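Local coordinates for protein beta-d-glucoside glucohydrolase (PDB 3ZZ1) that probably hydrolyses terminal, non-reducing beta-D-glucosyl residues to release beta-D-glucose, as a secreted family 3 beta-glucosidase of cellulose degradation, at residues Q220-L223 with K224-G228. Numbering follows the deposited sequence.
Sequences QTVL and KDQLG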
ATOM      1  N   GLN A 220       9.766 -18.575  10.885  1.00 12.67           N
ATOM      2  CA  GLN A 220      10.614 -19.649  10.376  1.00 12.73           C
ATOM      3  C   GLN A 220       9.878 -20.537   9.385  1.00 12.68           C
ATOM      4  O   GLN A 220      10.313 -20.682   8.246  1.00 12.73           O
ATOM      5  CB  GLN A 220      11.210 -20.483  11.520  1.00 12.70           C
ATOM      6  CG  GLN A 220      12.249 -21.511  11.072  1.00 12.67           C
ATOM      7  CD  GLN A 220      13.469 -20.869  10.426  1.00 12.68           C
ATOM      8  OE1 GLN A 220      14.123 -20.005  11.012  1.00 12.73           O
ATOM      9  NE2 GLN A 220      13.775 -21.288   9.206  1.00 12.71           N
ATOM     10  N   THR A 221       8.766 -21.126   9.817  1.00 12.76           N
ATOM     11  CA  THR A 221       8.059 -22.095   8.987  1.00 12.93           C
ATOM     12  C   THR A 221       7.400 -21.433   7.779  1.00 12.76           C
ATOM     13  O   THR A 221       7.652 -21.840   6.649  1.00 12.78           O
ATOM     14  CB  THR A 221       7.044 -22.924   9.807  1.00 13.15           C
ATOM     15  OG1 THR A 221       7.737 -23.608  10.855  1.00 13.85           O
ATOM     16  CG2 THR A 221       6.344 -23.955   8.930  1.00 13.29           C
ATOM     17  N   VAL A 222       6.586 -20.405   8.009  1.00 12.72           N
ATOM     18  CA  VAL A 222       5.877 -19.756   6.904  1.00 12.59           C
ATOM     19  C   VAL A 222       6.792 -18.904   6.015  1.00 12.53           C
ATOM     20  O   VAL A 222       6.991 -19.227   4.848  1.00 12.82           O
ATOM     21  CB  VAL A 222       4.659 -18.927   7.383  1.00 12.71           C
ATOM     22  CG1 VAL A 222       3.906 -18.346   6.189  1.00 12.34           C
ATOM     23  CG2 VAL A 222       3.724 -19.786   8.221  1.00 12.66           C
ATOM     24  N   LEU A 223       7.344 -17.826   6.565  1.00 12.44           N
ATOM     25  CA  LEU A 223       8.127 -16.883   5.766  1.00 12.31           C
ATOM     26  C   LEU A 223       9.383 -17.519   5.180  1.00 12.15           C
ATOM     27  O   LEU A 223       9.633 -17.424   3.983  1.00 12.07           O
ATOM     28  CB  LEU A 223       8.481 -15.622   6.574  1.00 12.02           C
ATOM     29  CG  LEU A 223       9.323 -14.510   5.925  1.00 11.73           C
ATOM     30  CD1 LEU A 223       8.709 -13.985   4.632  1.00 11.50           C
ATOM     31  CD2 LEU A 223       9.528 -13.362   6.908  1.00 10.56           C
ATOM     32  N   LYS A 224      10.158 -18.183   6.027  1.00 12.28           N
ATOM     33  CA  LYS A 224      11.468 -18.663   5.612  1.00 12.16           C
ATOM     34  C   LYS A 224      11.448 -20.036   4.947  1.00 12.23           C
ATOM     35  O   LYS A 224      12.166 -20.256   3.972  1.00 12.27           O
ATOM     36  CB  LYS A 224      12.459 -18.621   6.784  1.00 12.13           C
ATOM     37  CG  LYS A 224      12.904 -17.206   7.136  1.00 11.34           C
ATOM     38  CD  LYS A 224      13.891 -17.180   8.290  1.00 10.16           C
ATOM     39  CE  LYS A 224      14.306 -15.751   8.608  1.00  9.66           C
ATOM     40  NZ  LYS A 224      15.359 -15.691   9.656  1.00  9.56           N
ATOM     41  N   ASP A 225      10.634 -20.949   5.473  1.00 12.23           N
ATOM     42  CA  ASP A 225      10.611 -22.324   4.977  1.00 12.41           C
ATOM     43  C   ASP A 225       9.572 -22.549   3.874  1.00 12.57           C
ATOM     44  O   ASP A 225       9.864 -23.184   2.861  1.00 12.87           O
ATOM     45  CB  ASP A 225      10.412 -23.318   6.129  1.00 12.28           C
ATOM     46  CG  ASP A 225      11.606 -23.374   7.074  1.00 12.02           C
ATOM     47  OD1 ASP A 225      12.652 -22.770   6.767  1.00 11.88           O
ATOM     48  OD2 ASP A 225      11.501 -24.033   8.127  1.00 11.77           O
ATOM     49  N   GLN A 226       8.368 -22.026   4.068  1.00 12.54           N
ATOM     50  CA  GLN A 226       7.298 -22.223   3.098  1.00 12.68           C
ATOM     51  C   GLN A 226       7.367 -21.228   1.941  1.00 12.70           C
ATOM     52  O   GLN A 226       7.171 -21.613   0.790  1.00 12.54           O
ATOM     53  CB  GLN A 226       5.932 -22.205   3.781  1.00 12.80           C
ATOM     54  CG  GLN A 226       5.649 -23.492   4.547  1.00 13.21           C
ATOM     55  CD  GLN A 226       4.401 -23.425   5.400  1.00 14.39           C
ATOM     56  OE1 GLN A 226       3.936 -24.444   5.910  1.00 15.48           O
ATOM     57  NE2 GLN A 226       3.851 -22.229   5.562  1.00 13.96           N
ATOM     58  N   LEU A 227       7.656 -19.962   2.247  1.00 12.55           N
ATOM     59  CA  LEU A 227       7.815 -18.934   1.208  1.00 12.28           C
ATOM     60  C   LEU A 227       9.242 -18.855   0.664  1.00 12.13           C
ATOM     61  O   LEU A 227       9.508 -18.110  -0.282  1.00 12.31           O
ATOM     62  CB  LEU A 227       7.357 -17.553   1.705  1.00 12.28           C
ATOM     63  CG  LEU A 227       5.902 -17.323   2.133  1.00 12.53           C
ATOM     64  CD1 LEU A 227       5.658 -15.841   2.357  1.00 11.77           C
ATOM     65  CD2 LEU A 227       4.935 -17.866   1.102  1.00 13.12           C
ATOM     66  N   GLY A 228      10.156 -19.618   1.264  1.00 11.91           N
ATOM     67  CA  GLY A 228      11.547 -19.681   0.812  1.00 11.50           C
ATOM     68  C   GLY A 228      12.292 -18.358   0.818  1.00 11.15           C
ATOM     69  O   GLY A 228      13.109 -18.106  -0.058  1.00 11.14           O
TER
HETATM   70  O   HOH W   1      16.496 -18.225  10.148  1.00 19.34           O
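The Lys224 side chain crosses that of Gln220, one turn earlier in helix 216-226. The chain is extended beyond CG, and Lys224 CD lies 3.9 Å from Gln220 OE1. One water bridges the two ends: it donates to Gln220 OE1 and accepts from Lys224 NZ, 2.8 Å away. The main partners of this ammonium lie elsewhere, in a salt bridge to Asp252 and a hydrogen bond to the carbonyl of Gly250.

Asp225 meets Gln220 twice. Asp225 N donates to Gln220 O at 2.8 Å, an i to i+5 bond of a pi-type turn. Asp225 OD1 accepts from Gln220 NE2 at 3.1 Å. OD1 lies near the amide plane, but NE2 approaches from above the carboxylate plane, and the two planes are 54° apart. Gln220 CG is anti to the backbone N (chi1 -173°) and the chain bends at chi2, which brings the amide round to Asp225. With an alanine here in place of the aspartate, Gln220 NE2 would probably lose this acceptor and the amide be freer to turn.

Gln226 N donates to Thr221 O at 2.7 Å, repeating the wide spacing. Its side chain lies by Thr221 CG2 and Val222 CG2.

Leu227 N donates to Val222 O at 2.8 Å. Leu227 CD1 meets Leu223 CD1 at 4.2 Å, and the Leu227 side chain also packs on helix 178-194 of the TIM-barrel-type N-terminal domain. Gly228 is the first residue to leave helical phi/psi, with positive phi.

These i to i+5 bonds, with weak i to i+4 bonds beside them, give the wider pi-type turn. Carboxylate and bridging water together fix the Gln220 amide from both ends.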